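Local coordinates for protein ornithine aminotransferase (Plasmodium falciparum, PDB 3LG0) that acts as a homodimer that transfers the delta-amino group of ornithine to 2-oxoglutarate with pyridoxal phosphate, giving glutamate semialdehyde and glutamate, at residues I198-Q203 against V235-G240; A206-P211 against L349-F354; L229-E234 against V257-K262; L239-K244 against L385-C390. All blocks are in the same frame, centred on the assembly; numbering follows the deposited sequence.

Interaction 1. Residues I198-Q203 against V235-G240; sequences IVEPVQ and VQTGLG
Thr237 sets its two side-chain branches against Pro201 and Val202 where two loops leave neighbouring parallel strands, 194-199 and 229-233. This is the C-terminal end of the parallel strands in the central sheet of a fold-type-I, class-III aminotransferase, the end at which such enzymes place the active site. The tight part is the threonine. Its OG1 sits between the backbone N and the carbonyl carbon (chi1 65°), which turns that oxygen to the proline ring, 3.4 Å from Pro201 CG. OG1 is hydrogen-bonded to Glu234 OE1, and its approach to the ring is a van der Waals contact. The threonine and Val202 side chains slide past each other in opposite directions, leaving the methyl CG2 of Thr237 3.5 Å from Val202 O and 4.1 Å from Val202 CG1. Leu349 of strand 349-354 packs on both Val202 and Thr237.

The side toward Glu200 and Gln236 is looser. Glu200 reaches across with an extended chain, yet its OE1 stays 4.1 Å from Thr237 CG2, and no direct hydrogen bond joins the two segments. A water fills in between them. The other carboxylate oxygen, OE2, is taken by Asn146 ND2 and the backbone N of Gly204, which fixes the turn of the group. Gln236 leads off toward Lys262, the cofactor-attachment lysine by similarity, which is unmodified in this model, and also packs on Ser291 of the second subunit. The bridging water donates to Glu200 OE1 at 2.8 Å and accepts from the backbone N of Thr237 at 2.9 Å.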
loop_
_atom_site.group_PDB
_atom_site.type_symbol
_atom_site.label_atom_id
_atom_site.label_comp_id
_atom_site.label_asym_id
_atom_site.label_seq_id
_atom_site.Cartn_x
_atom_site.Cartn_y
_atom_site.Cartn_z
ATOM N N ILE A 198 2.049 6.481 21.242
ATOM C CA ILE A 198 1.161 5.857 20.254
ATOM C C ILE A 198 0.610 4.547 20.810
ATOM O O ILE A 198 1.364 3.668 21.222
ATOM C CB ILE A 198 1.864 5.655 18.904
ATOM C CG1 ILE A 198 2.472 6.983 18.444
ATOM C CG2 ILE A 198 0.878 5.122 17.882
ATOM C CD1 ILE A 198 3.308 6.930 17.192
ATOM N N VAL A 199 -0.707 4.451 20.855
ATOM C CA VAL A 199 -1.356 3.382 21.597
ATOM C C VAL A 199 -2.705 3.009 20.975
ATOM O O VAL A 199 -3.385 3.857 20.391
ATOM C CB VAL A 199 -1.577 3.809 23.063
ATOM C CG1 VAL A 199 -2.593 4.908 23.115
ATOM C CG2 VAL A 199 -2.015 2.634 23.924
ATOM N N GLU A 200 -3.076 1.737 21.127
ATOM C CA GLU A 200 -4.333 1.184 20.634
ATOM C C GLU A 200 -5.395 1.177 21.734
ATOM O O GLU A 200 -5.105 0.779 22.854
ATOM C CB GLU A 200 -4.106 -0.263 20.202
ATOM C CG GLU A 200 -3.726 -0.494 18.751
ATOM C CD GLU A 200 -4.067 -1.919 18.303
ATOM O OE1 GLU A 200 -5.132 -2.139 17.643
ATOM O OE2 GLU A 200 -3.276 -2.824 18.662
ATOM N N PRO A 201 -6.635 1.595 21.411
ATOM C CA PRO A 201 -7.740 1.634 22.383
ATOM C C PRO A 201 -8.045 0.250 22.961
ATOM O O PRO A 201 -8.421 0.131 24.138
ATOM C CB PRO A 201 -8.917 2.161 21.568
ATOM C CG PRO A 201 -8.281 2.948 20.474
ATOM C CD PRO A 201 -7.012 2.207 20.126
ATOM N N VAL A 202 -7.921 -0.781 22.130
ATOM C CA VAL A 202 -7.747 -2.155 22.619
ATOM C C VAL A 202 -6.674 -2.865 21.795
ATOM O O VAL A 202 -6.607 -2.708 20.573
ATOM C CB VAL A 202 -9.077 -2.968 22.756
ATOM C CG1 VAL A 202 -10.298 -2.166 22.297
ATOM C CG2 VAL A 202 -8.980 -4.335 22.073
ATOM N N GLN A 203 -5.795 -3.586 22.482
ATOM C CA GLN A 203 -4.670 -4.224 21.824
ATOM C C GLN A 203 -5.135 -5.401 20.986
ATOM O O GLN A 203 -5.739 -6.326 21.509
ATOM C CB GLN A 203 -3.631 -4.676 22.841
ATOM C CG GLN A 203 -2.771 -3.545 23.385
ATOM C CD GLN A 203 -1.540 -4.068 24.083
ATOM O OE1 GLN A 203 -1.608 -5.046 24.837
ATOM N NE2 GLN A 203 -0.403 -3.437 23.831
ATOM N N VAL A 235 -6.849 1.867 13.680
ATOM C CA VAL A 235 -6.899 1.170 12.401
ATOM C C VAL A 235 -7.792 -0.082 12.493
ATOM O O VAL A 235 -8.539 -0.385 11.573
ATOM C CB VAL A 235 -5.493 0.795 11.915
ATOM C CG1 VAL A 235 -5.574 -0.076 10.668
ATOM C CG2 VAL A 235 -4.679 2.049 11.649
ATOM N N GLN A 236 -7.735 -0.778 13.618
ATOM C CA GLN A 236 -8.587 -1.949 13.864
ATOM C C GLN A 236 -9.806 -1.653 14.734
ATOM O O GLN A 236 -10.877 -2.212 14.513
ATOM C CB GLN A 236 -7.786 -3.050 14.569
ATOM C CG GLN A 236 -6.463 -3.380 13.899
ATOM C CD GLN A 236 -6.617 -4.416 12.809
ATOM O OE1 GLN A 236 -7.473 -5.307 12.897
ATOM N NE2 GLN A 236 -5.783 -4.317 11.775
ATOM N N THR A 237 -9.630 -0.809 15.748
ATOM C CA THR A 237 -10.664 -0.615 16.754
ATOM C C THR A 237 -11.759 0.359 16.339
ATOM O O THR A 237 -12.851 0.362 16.924
ATOM C CB THR A 237 -10.081 -0.102 18.062
ATOM O OG1 THR A 237 -9.526 1.204 17.840
ATOM C CG2 THR A 237 -9.015 -1.049 18.583
ATOM N N GLY A 238 -11.481 1.185 15.336
ATOM C CA GLY A 238 -12.399 2.252 14.968
ATOM C C GLY A 238 -13.527 1.812 14.057
ATOM O O GLY A 238 -13.721 0.615 13.814
ATOM N N LEU A 239 -14.277 2.786 13.553
ATOM C CA LEU A 239 -15.273 2.550 12.519
ATOM C C LEU A 239 -16.315 1.477 12.867
ATOM O O LEU A 239 -16.667 0.637 12.032
ATOM C CB LEU A 239 -14.584 2.217 11.196
ATOM C CG LEU A 239 -13.544 3.245 10.723
ATOM C CD1 LEU A 239 -13.071 2.901 9.331
ATOM C CD2 LEU A 239 -14.070 4.668 10.748
ATOM N N GLY A 240 -16.824 1.518 14.093
ATOM C CA GLY A 240 -17.901 0.624 14.494
ATOM C C GLY A 240 -17.496 -0.663 15.203
ATOM O O GLY A 240 -18.287 -1.223 15.946
HETATM O O HOH W 1 -6.835 -0.282 16.356
#

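Interaction 2. Residues A206-P211 against L349-F354; sequences AGVIVP and LCAIEF
The carbonyl O of Gly207 lies 4.2 Å from Ala351 CB and accepts a hydrogen bond from Arg344 NH2 of the adjoining strand 340-346. The same guanidinium serves both sides of the contact: its NE bonds the carbonyl O of Val208, and Arg344 NH1, from outside the two segments, makes a salt bridge with Glu353 OE1. One arginine thus ties the loop 206-211 to the strand, although no hydrogen bond runs directly between the two segments.

The rest is apolar and belongs mostly to Val208. Its CG2 comes down on Ala351 CB at 3.6 Å, where the small methyl lets the valine close in on the strand. CG1 is anti to the backbone N (chi1 -176°) and reaches along the strand to the carbonyl O of Leu349, 3.8 Å away. The leucine slides past the valine in the opposite direction, bringing Leu349 CD1 to 4.2 Å from Val208 CG2. Cys350 turns its side chain from the loop and packs on Phe326 and Leu327 of helix 315-333, so the strand has the loop on one side and a helix on the other.

Val208 adopts a left-handed backbone (phi 59°, psi 68°), and it and Ile209 both face Gln203, which fits a G1 beta bulge. From this bulge Val208 points its side chain to strand 349-354, joining the loop after strand 194-199 to the sheet of the C-terminal strands of the aminotransferase.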
loop_
_atom_site.group_PDB
_atom_site.type_symbol
_atom_site.label_atom_id
_atom_site.label_comp_id
_atom_site.label_asym_id
_atom_site.label_seq_id
_atom_site.Cartn_x
_atom_site.Cartn_y
_atom_site.Cartn_z
ATOM N N ALA A 206 -1.930 -8.372 20.447
ATOM C CA ALA A 206 -1.592 -9.000 21.722
ATOM C C ALA A 206 -2.662 -10.001 22.152
ATOM O O ALA A 206 -2.484 -10.728 23.125
ATOM C CB ALA A 206 -1.376 -7.957 22.811
ATOM N N GLY A 207 -3.775 -10.026 21.429
ATOM C CA GLY A 207 -4.833 -10.978 21.712
ATOM C C GLY A 207 -6.084 -10.334 22.257
ATOM O O GLY A 207 -6.759 -10.895 23.102
ATOM N N VAL A 208 -6.401 -9.151 21.756
ATOM C CA VAL A 208 -7.583 -8.415 22.210
ATOM C C VAL A 208 -7.528 -8.125 23.720
ATOM O O VAL A 208 -8.299 -8.673 24.520
ATOM C CB VAL A 208 -8.887 -9.119 21.799
ATOM C CG1 VAL A 208 -10.096 -8.279 22.200
ATOM C CG2 VAL A 208 -8.881 -9.389 20.291
ATOM N N ILE A 209 -6.585 -7.259 24.093
ATOM C CA ILE A 209 -6.456 -6.803 25.467
ATOM C C ILE A 209 -7.205 -5.492 25.688
ATOM O O ILE A 209 -6.821 -4.453 25.158
ATOM C CB ILE A 209 -4.994 -6.600 25.862
ATOM C CG1 ILE A 209 -4.179 -7.853 25.542
ATOM C CG2 ILE A 209 -4.898 -6.252 27.341
ATOM C CD1 ILE A 209 -4.739 -9.103 26.173
ATOM N N VAL A 210 -8.275 -5.557 26.477
ATOM C CA VAL A 210 -9.086 -4.397 26.825
ATOM C C VAL A 210 -8.499 -3.654 28.036
ATOM O O VAL A 210 -8.103 -4.276 29.024
ATOM C CB VAL A 210 -10.538 -4.826 27.138
ATOM C CG1 VAL A 210 -11.417 -3.615 27.386
ATOM C CG2 VAL A 210 -11.111 -5.662 25.987
ATOM N N PRO A 211 -8.442 -2.314 27.969
ATOM C CA PRO A 211 -7.844 -1.566 29.081
ATOM C C PRO A 211 -8.832 -1.384 30.238
ATOM O O PRO A 211 -10.041 -1.386 30.008
ATOM C CB PRO A 211 -7.537 -0.191 28.457
ATOM C CG PRO A 211 -8.224 -0.174 27.111
ATOM C CD PRO A 211 -9.059 -1.417 26.984
ATOM N N LEU A 349 -15.497 -6.664 18.769
ATOM C CA LEU A 349 -14.086 -7.000 18.760
ATOM C C LEU A 349 -13.857 -8.012 19.877
ATOM O O LEU A 349 -13.653 -7.646 21.025
ATOM C CB LEU A 349 -13.225 -5.745 18.966
ATOM C CG LEU A 349 -11.711 -5.955 19.103
ATOM C CD1 LEU A 349 -11.177 -6.819 17.971
ATOM C CD2 LEU A 349 -10.970 -4.633 19.151
ATOM N N CYS A 350 -13.916 -9.293 19.539
ATOM C CA CYS A 350 -13.895 -10.341 20.550
ATOM C C CYS A 350 -12.801 -11.350 20.293
ATOM O O CYS A 350 -12.239 -11.403 19.205
ATOM C CB CYS A 350 -15.241 -11.054 20.591
ATOM S SG CYS A 350 -16.633 -9.905 20.590
ATOM N N ALA A 351 -12.505 -12.151 21.312
ATOM C CA ALA A 351 -11.500 -13.195 21.209
ATOM C C ALA A 351 -11.711 -14.228 22.312
ATOM O O ALA A 351 -12.334 -13.945 23.331
ATOM C CB ALA A 351 -10.108 -12.595 21.289
ATOM N N ILE A 352 -11.224 -15.439 22.090
ATOM C CA ILE A 352 -11.171 -16.418 23.156
ATOM C C ILE A 352 -9.721 -16.789 23.297
ATOM O O ILE A 352 -9.091 -17.173 22.322
ATOM C CB ILE A 352 -11.998 -17.686 22.849
ATOM C CG1 ILE A 352 -13.475 -17.345 22.665
ATOM C CG2 ILE A 352 -11.849 -18.692 23.976
ATOM C CD1 ILE A 352 -14.329 -18.550 22.297
ATOM N N GLU A 353 -9.174 -16.653 24.495
ATOM C CA GLU A 353 -7.829 -17.150 24.749
ATOM C C GLU A 353 -7.921 -18.567 25.310
ATOM O O GLU A 353 -8.733 -18.815 26.173
ATOM C CB GLU A 353 -7.081 -16.249 25.724
ATOM C CG GLU A 353 -5.768 -16.848 26.173
ATOM C CD GLU A 353 -4.891 -15.879 26.936
ATOM O OE1 GLU A 353 -5.254 -14.687 27.048
ATOM O OE2 GLU A 353 -3.818 -16.311 27.414
ATOM N N PHE A 354 -7.100 -19.483 24.795
ATOM C CA PHE A 354 -7.100 -20.885 25.218
ATOM C C PHE A 354 -5.852 -21.210 26.027
ATOM O O PHE A 354 -4.831 -20.541 25.887
ATOM C CB PHE A 354 -7.173 -21.817 23.993
ATOM C CG PHE A 354 -8.482 -21.755 23.273
ATOM C CD1 PHE A 354 -9.545 -22.557 23.671
ATOM C CD2 PHE A 354 -8.663 -20.864 22.226
ATOM C CE1 PHE A 354 -10.760 -22.478 23.024
ATOM C CE2 PHE A 354 -9.871 -20.773 21.579
ATOM C CZ PHE A 354 -10.926 -21.588 21.969
#

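Interaction 3. Residues L229-E234 against V257-K262; sequences LFVADE and VILLGK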
loop_
_atom_site.group_PDB
_atom_site.type_symbol
_atom_site.label_atom_id
_atom_site.label_comp_id
_atom_site.label_asym_id
_atom_site.label_seq_id
_atom_site.Cartn_x
_atom_site.Cartn_y
_atom_site.Cartn_z
ATOM N N LEU A 229 2.173 14.319 22.408
ATOM C CA LEU A 229 1.120 13.916 21.488
ATOM C C LEU A 229 0.522 12.590 21.954
ATOM O O LEU A 229 1.243 11.619 22.153
ATOM C CB LEU A 229 1.649 13.811 20.054
ATOM C CG LEU A 229 2.000 15.139 19.376
ATOM C CD1 LEU A 229 2.459 14.935 17.930
ATOM C CD2 LEU A 229 0.823 16.088 19.410
ATOM N N PHE A 230 -0.785 12.589 22.178
ATOM C CA PHE A 230 -1.538 11.381 22.466
ATOM C C PHE A 230 -2.094 10.850 21.132
ATOM O O PHE A 230 -3.115 11.343 20.622
ATOM C CB PHE A 230 -2.653 11.703 23.484
ATOM C CG PHE A 230 -3.730 10.653 23.598
ATOM C CD1 PHE A 230 -3.451 9.313 23.399
ATOM C CD2 PHE A 230 -5.024 11.011 23.935
ATOM C CE1 PHE A 230 -4.453 8.362 23.498
ATOM C CE2 PHE A 230 -6.026 10.068 24.045
ATOM C CZ PHE A 230 -5.741 8.739 23.822
ATOM N N VAL A 231 -1.389 9.866 20.563
ATOM C CA VAL A 231 -1.789 9.245 19.290
ATOM C C VAL A 231 -2.542 7.918 19.456
ATOM O O VAL A 231 -1.991 6.944 19.969
ATOM C CB VAL A 231 -0.577 8.977 18.395
ATOM C CG1 VAL A 231 -1.033 8.525 17.015
ATOM C CG2 VAL A 231 0.289 10.231 18.285
ATOM N N ALA A 232 -3.791 7.891 19.006
ATOM C CA ALA A 232 -4.612 6.698 19.070
ATOM C C ALA A 232 -4.612 5.952 17.741
ATOM O O ALA A 232 -5.080 6.480 16.726
ATOM C CB ALA A 232 -6.047 7.056 19.456
ATOM N N ASP A 233 -4.117 4.719 17.761
ATOM C CA ASP A 233 -4.167 3.843 16.604
ATOM C C ASP A 233 -5.513 3.148 16.532
ATOM O O ASP A 233 -5.750 2.186 17.255
ATOM C CB ASP A 233 -3.069 2.783 16.700
ATOM C CG ASP A 233 -3.037 1.861 15.486
ATOM O OD1 ASP A 233 -3.971 1.933 14.646
ATOM O OD2 ASP A 233 -2.075 1.069 15.373
ATOM N N GLU A 234 -6.379 3.614 15.645
ATOM C CA GLU A 234 -7.745 3.100 15.559
ATOM C C GLU A 234 -7.948 2.327 14.265
ATOM O O GLU A 234 -9.074 2.178 13.784
ATOM C CB GLU A 234 -8.744 4.265 15.642
ATOM C CG GLU A 234 -8.770 4.981 17.002
ATOM C CD GLU A 234 -9.974 4.615 17.895
ATOM O OE1 GLU A 234 -10.673 3.608 17.635
ATOM O OE2 GLU A 234 -10.228 5.352 18.872
ATOM N N VAL A 257 -3.986 12.871 17.744
ATOM C CA VAL A 257 -3.792 12.270 16.434
ATOM C C VAL A 257 -4.512 10.928 16.360
ATOM O O VAL A 257 -4.403 10.101 17.263
ATOM C CB VAL A 257 -2.294 12.084 16.145
ATOM C CG1 VAL A 257 -2.091 11.439 14.782
ATOM C CG2 VAL A 257 -1.549 13.444 16.227
ATOM N N ILE A 258 -5.272 10.723 15.296
ATOM C CA ILE A 258 -5.956 9.452 15.061
ATOM C C ILE A 258 -5.404 8.764 13.813
ATOM O O ILE A 258 -5.196 9.424 12.793
ATOM C CB ILE A 258 -7.458 9.667 14.851
ATOM C CG1 ILE A 258 -8.080 10.344 16.068
ATOM C CG2 ILE A 258 -8.162 8.325 14.571
ATOM C CD1 ILE A 258 -8.297 9.423 17.233
ATOM N N LEU A 259 -5.162 7.449 13.907
ATOM C CA LEU A 259 -4.875 6.599 12.735
ATOM C C LEU A 259 -6.099 5.742 12.354
ATOM O O LEU A 259 -6.662 5.035 13.195
ATOM C CB LEU A 259 -3.707 5.638 12.989
ATOM C CG LEU A 259 -2.393 6.073 13.611
ATOM C CD1 LEU A 259 -1.321 5.042 13.249
ATOM C CD2 LEU A 259 -2.023 7.429 13.104
ATOM N N LEU A 260 -6.475 5.770 11.082
ATOM C CA LEU A 260 -7.594 4.975 10.590
ATOM C C LEU A 260 -7.161 4.113 9.413
ATOM O O LEU A 260 -6.204 4.446 8.713
ATOM C CB LEU A 260 -8.740 5.882 10.124
ATOM C CG LEU A 260 -9.465 6.784 11.131
ATOM C CD1 LEU A 260 -10.498 7.652 10.416
ATOM C CD2 LEU A 260 -10.147 5.937 12.193
ATOM N N GLY A 261 -7.875 3.009 9.188
ATOM C CA GLY A 261 -7.627 2.162 8.021
ATOM C C GLY A 261 -8.682 1.087 7.814
ATOM O O GLY A 261 -9.816 1.266 8.216
ATOM N N LYS A 262 -8.303 -0.021 7.183
ATOM C CA LYS A 262 -9.165 -1.204 7.047
ATOM C C LYS A 262 -10.576 -0.908 6.557
ATOM O O LYS A 262 -10.820 -0.892 5.357
ATOM C CB LYS A 262 -9.234 -2.004 8.356
ATOM C CG LYS A 262 -7.883 -2.444 8.903
ATOM C CD LYS A 262 -7.086 -3.222 7.870
ATOM C CE LYS A 262 -5.845 -3.882 8.483
ATOM N NZ LYS A 262 -5.007 -4.587 7.443
HETATM O O HOH W 2 -9.908 2.622 11.053
#
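Val231 and Val257 lie side by side and point the same way, their CG1 atoms 3.8 Å apart, on two parallel strands in register. Both side chains have CG1 anti to the backbone N, which is why like branches meet. Leu259 comes up on that same face and sends CD2 to 4.2 Å from Val231 CG1. The next pair turns to the opposite face, where Ile258, bent at chi2 (-77°), folds CD1 back to 4.0 Å from Ala232 CB. Farther on, Asp233 crosses Leu259 at an angle, its OD1 turned to the backbone N of Val235. Glu234 turns its aliphatic part to Leu260 and Ile258, CB lying 4.1 Å from Leu260 CD2; its carboxylate bonds Thr237 OG1, Cys247 N and Thr248 OG1.

Between the strands runs a parallel ladder, begun by a weak bond from Val257 N to Phe230 O. Ala232 N then donates to Val257 O at 2.9 Å. Leu259 N bonds Ala232 O, and Glu234 N reaches Leu259 O at 2.8 Å. Where the strands part, a water accepts from Gly261 N at 2.8 Å and lies close to Glu234 O. Backbone bonds and buried apolar pairs thus fix strand 257-260, which leads into Lys262, the cofactor-attachment lysine by similarity, which carries no cofactor here.

Interaction 4. Residues L239-K244 against L385-C390; sequences LGRTGK and LTPPLC
Arg241 pushes its guanidinium into the loop 385-390, between Thr386 and Leu389 and up to the carbonyl of Pro387. It stands in a type I beta turn, Gly240 to Gly243, of the loop that follows strand 229-233, and so pins this part of the large aminotransferase domain to the chain leaving strand 382-385.

Hydrogen bonds come first. NH1 of Arg241 donates to Pro387 O at 2.8 Å with an angle of 150°, the oxygen lying near the guanidinium plane, at its edge; NH2 adds a weak bond to the same oxygen at 3.2 Å. Asn59 OD1 also takes NH2 and the carbonyl O of Leu348 also takes NH1, so several acceptors fix the orientation of the buried group and would be expected to stabilise its positive charge. The chain, bent at chi2 and chi3 (53° and 56°), curls to bring the group there.

Van der Waals packing covers both faces. Leu389 CD2 lies over the centre of the guanidinium, 3.5 Å above its plane, and Thr386 CB sits on the opposite face, 3.4 Å from the plane and shifted toward the rim. Thr386 OG1 is bonded to the carbonyl O of Leu52.

The other branch of the leucine rests on the turn's backbone. Since Gly240 has no side chain in the way, Leu389 CD1 comes within 3.3 Å of its carbonyl C.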
loop_
_atom_site.group_PDB
_atom_site.type_symbol
_atom_site.label_atom_id
_atom_site.label_comp_id
_atom_site.label_asym_id
_atom_site.label_seq_id
_atom_site.Cartn_x
_atom_site.Cartn_y
_atom_site.Cartn_z
ATOM N N LEU A 239 -14.277 2.786 13.553
ATOM C CA LEU A 239 -15.273 2.550 12.519
ATOM C C LEU A 239 -16.315 1.477 12.867
ATOM O O LEU A 239 -16.667 0.637 12.032
ATOM C CB LEU A 239 -14.584 2.217 11.196
ATOM C CG LEU A 239 -13.544 3.245 10.723
ATOM C CD1 LEU A 239 -13.071 2.901 9.331
ATOM C CD2 LEU A 239 -14.070 4.668 10.748
ATOM N N GLY A 240 -16.824 1.518 14.093
ATOM C CA GLY A 240 -17.901 0.624 14.494
ATOM C C GLY A 240 -17.496 -0.663 15.203
ATOM O O GLY A 240 -18.287 -1.223 15.946
ATOM N N ARG A 241 -16.267 -1.126 14.981
ATOM C CA ARG A 241 -15.831 -2.420 15.511
ATOM C C ARG A 241 -16.187 -2.619 16.992
ATOM O O ARG A 241 -16.648 -3.696 17.373
ATOM C CB ARG A 241 -14.331 -2.658 15.244
ATOM C CG ARG A 241 -13.746 -3.955 15.826
ATOM C CD ARG A 241 -14.518 -5.228 15.432
ATOM N NE ARG A 241 -14.655 -5.403 13.993
ATOM C CZ ARG A 241 -15.408 -6.335 13.411
ATOM N NH1 ARG A 241 -16.101 -7.199 14.142
ATOM N NH2 ARG A 241 -15.478 -6.397 12.087
ATOM N N THR A 242 -15.994 -1.592 17.820
ATOM C CA THR A 242 -16.275 -1.715 19.247
ATOM C C THR A 242 -17.559 -1.007 19.654
ATOM O O THR A 242 -17.799 -0.799 20.833
ATOM C CB THR A 242 -15.134 -1.156 20.109
ATOM O OG1 THR A 242 -15.126 0.276 20.018
ATOM C CG2 THR A 242 -13.790 -1.695 19.640
ATOM N N GLY A 243 -18.379 -0.624 18.688
ATOM C CA GLY A 243 -19.603 0.095 19.000
ATOM C C GLY A 243 -19.618 1.575 18.618
ATOM O O GLY A 243 -20.690 2.148 18.432
ATOM N N LYS A 244 -18.445 2.194 18.492
ATOM C CA LYS A 244 -18.351 3.627 18.181
ATOM C C LYS A 244 -17.521 3.906 16.920
ATOM O O LYS A 244 -16.755 3.048 16.473
ATOM C CB LYS A 244 -17.729 4.390 19.358
ATOM C CG LYS A 244 -18.520 4.327 20.660
ATOM C CD LYS A 244 -19.950 4.798 20.443
ATOM C CE LYS A 244 -20.776 4.676 21.720
ATOM N NZ LYS A 244 -22.223 4.938 21.451
ATOM N N LEU A 385 -12.460 -13.269 17.163
ATOM C CA LEU A 385 -13.874 -13.392 16.864
ATOM C C LEU A 385 -14.383 -12.014 16.468
ATOM O O LEU A 385 -14.772 -11.225 17.329
ATOM C CB LEU A 385 -14.645 -13.937 18.074
ATOM C CG LEU A 385 -14.375 -15.394 18.446
ATOM C CD1 LEU A 385 -14.987 -15.749 19.777
ATOM C CD2 LEU A 385 -14.874 -16.330 17.362
ATOM N N THR A 386 -14.345 -11.719 15.171
ATOM C CA THR A 386 -14.721 -10.398 14.675
ATOM C C THR A 386 -15.473 -10.494 13.363
ATOM O O THR A 386 -14.860 -10.430 12.296
ATOM C CB THR A 386 -13.496 -9.466 14.471
ATOM O OG1 THR A 386 -12.536 -10.120 13.640
ATOM C CG2 THR A 386 -12.836 -9.114 15.800
ATOM N N PRO A 387 -16.806 -10.636 13.441
ATOM C CA PRO A 387 -17.715 -10.737 12.290
ATOM C C PRO A 387 -18.034 -9.379 11.710
ATOM O O PRO A 387 -17.918 -8.367 12.391
ATOM C CB PRO A 387 -18.995 -11.292 12.911
ATOM C CG PRO A 387 -18.982 -10.735 14.310
ATOM C CD PRO A 387 -17.521 -10.742 14.724
ATOM N N PRO A 388 -18.447 -9.344 10.447
ATOM C CA PRO A 388 -18.887 -8.051 9.932
ATOM C C PRO A 388 -20.014 -7.518 10.819
ATOM O O PRO A 388 -20.763 -8.309 11.418
ATOM C CB PRO A 388 -19.414 -8.394 8.534
ATOM C CG PRO A 388 -18.745 -9.675 8.177
ATOM C CD PRO A 388 -18.598 -10.426 9.461
ATOM N N LEU A 389 -20.138 -6.198 10.884
ATOM C CA LEU A 389 -21.032 -5.561 11.836
ATOM C C LEU A 389 -22.506 -5.572 11.414
ATOM O O LEU A 389 -23.376 -5.184 12.184
ATOM C CB LEU A 389 -20.561 -4.135 12.152
ATOM C CG LEU A 389 -19.060 -3.950 12.446
ATOM C CD1 LEU A 389 -18.737 -2.497 12.731
ATOM C CD2 LEU A 389 -18.623 -4.819 13.600
ATOM N N CYS A 390 -22.799 -6.019 10.201
ATOM C CA CYS A 390 -24.190 -6.145 9.785
ATOM C C CYS A 390 -24.830 -7.471 10.238
ATOM O O CYS A 390 -25.933 -7.826 9.799
ATOM C CB CYS A 390 -24.295 -5.994 8.274
ATOM S SG CYS A 390 -23.230 -7.147 7.395
#

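Along the chain the segments run 198-203, 206-211, 229-234, 235-240, 239-244, 257-262, 349-354 and 385-390, so most of the loops they close interlock. Interactions 1 and 3 share one mixed sheet: strands 194-199, 229-233 and 257-260 are neighbours in it, and the two centres are about 7 Å apart. Interactions 2 and 4 carry loops of that domain to the second sheet and the chain leaving it, through the adjacent strands 349-354 and 382-385, with centres about 14 Å apart. Interaction 1 touches all the others and shares Leu239 and Gly240 with interaction 4. Together they link the neighbourhood of Lys262 to the C-terminal part of the subunit.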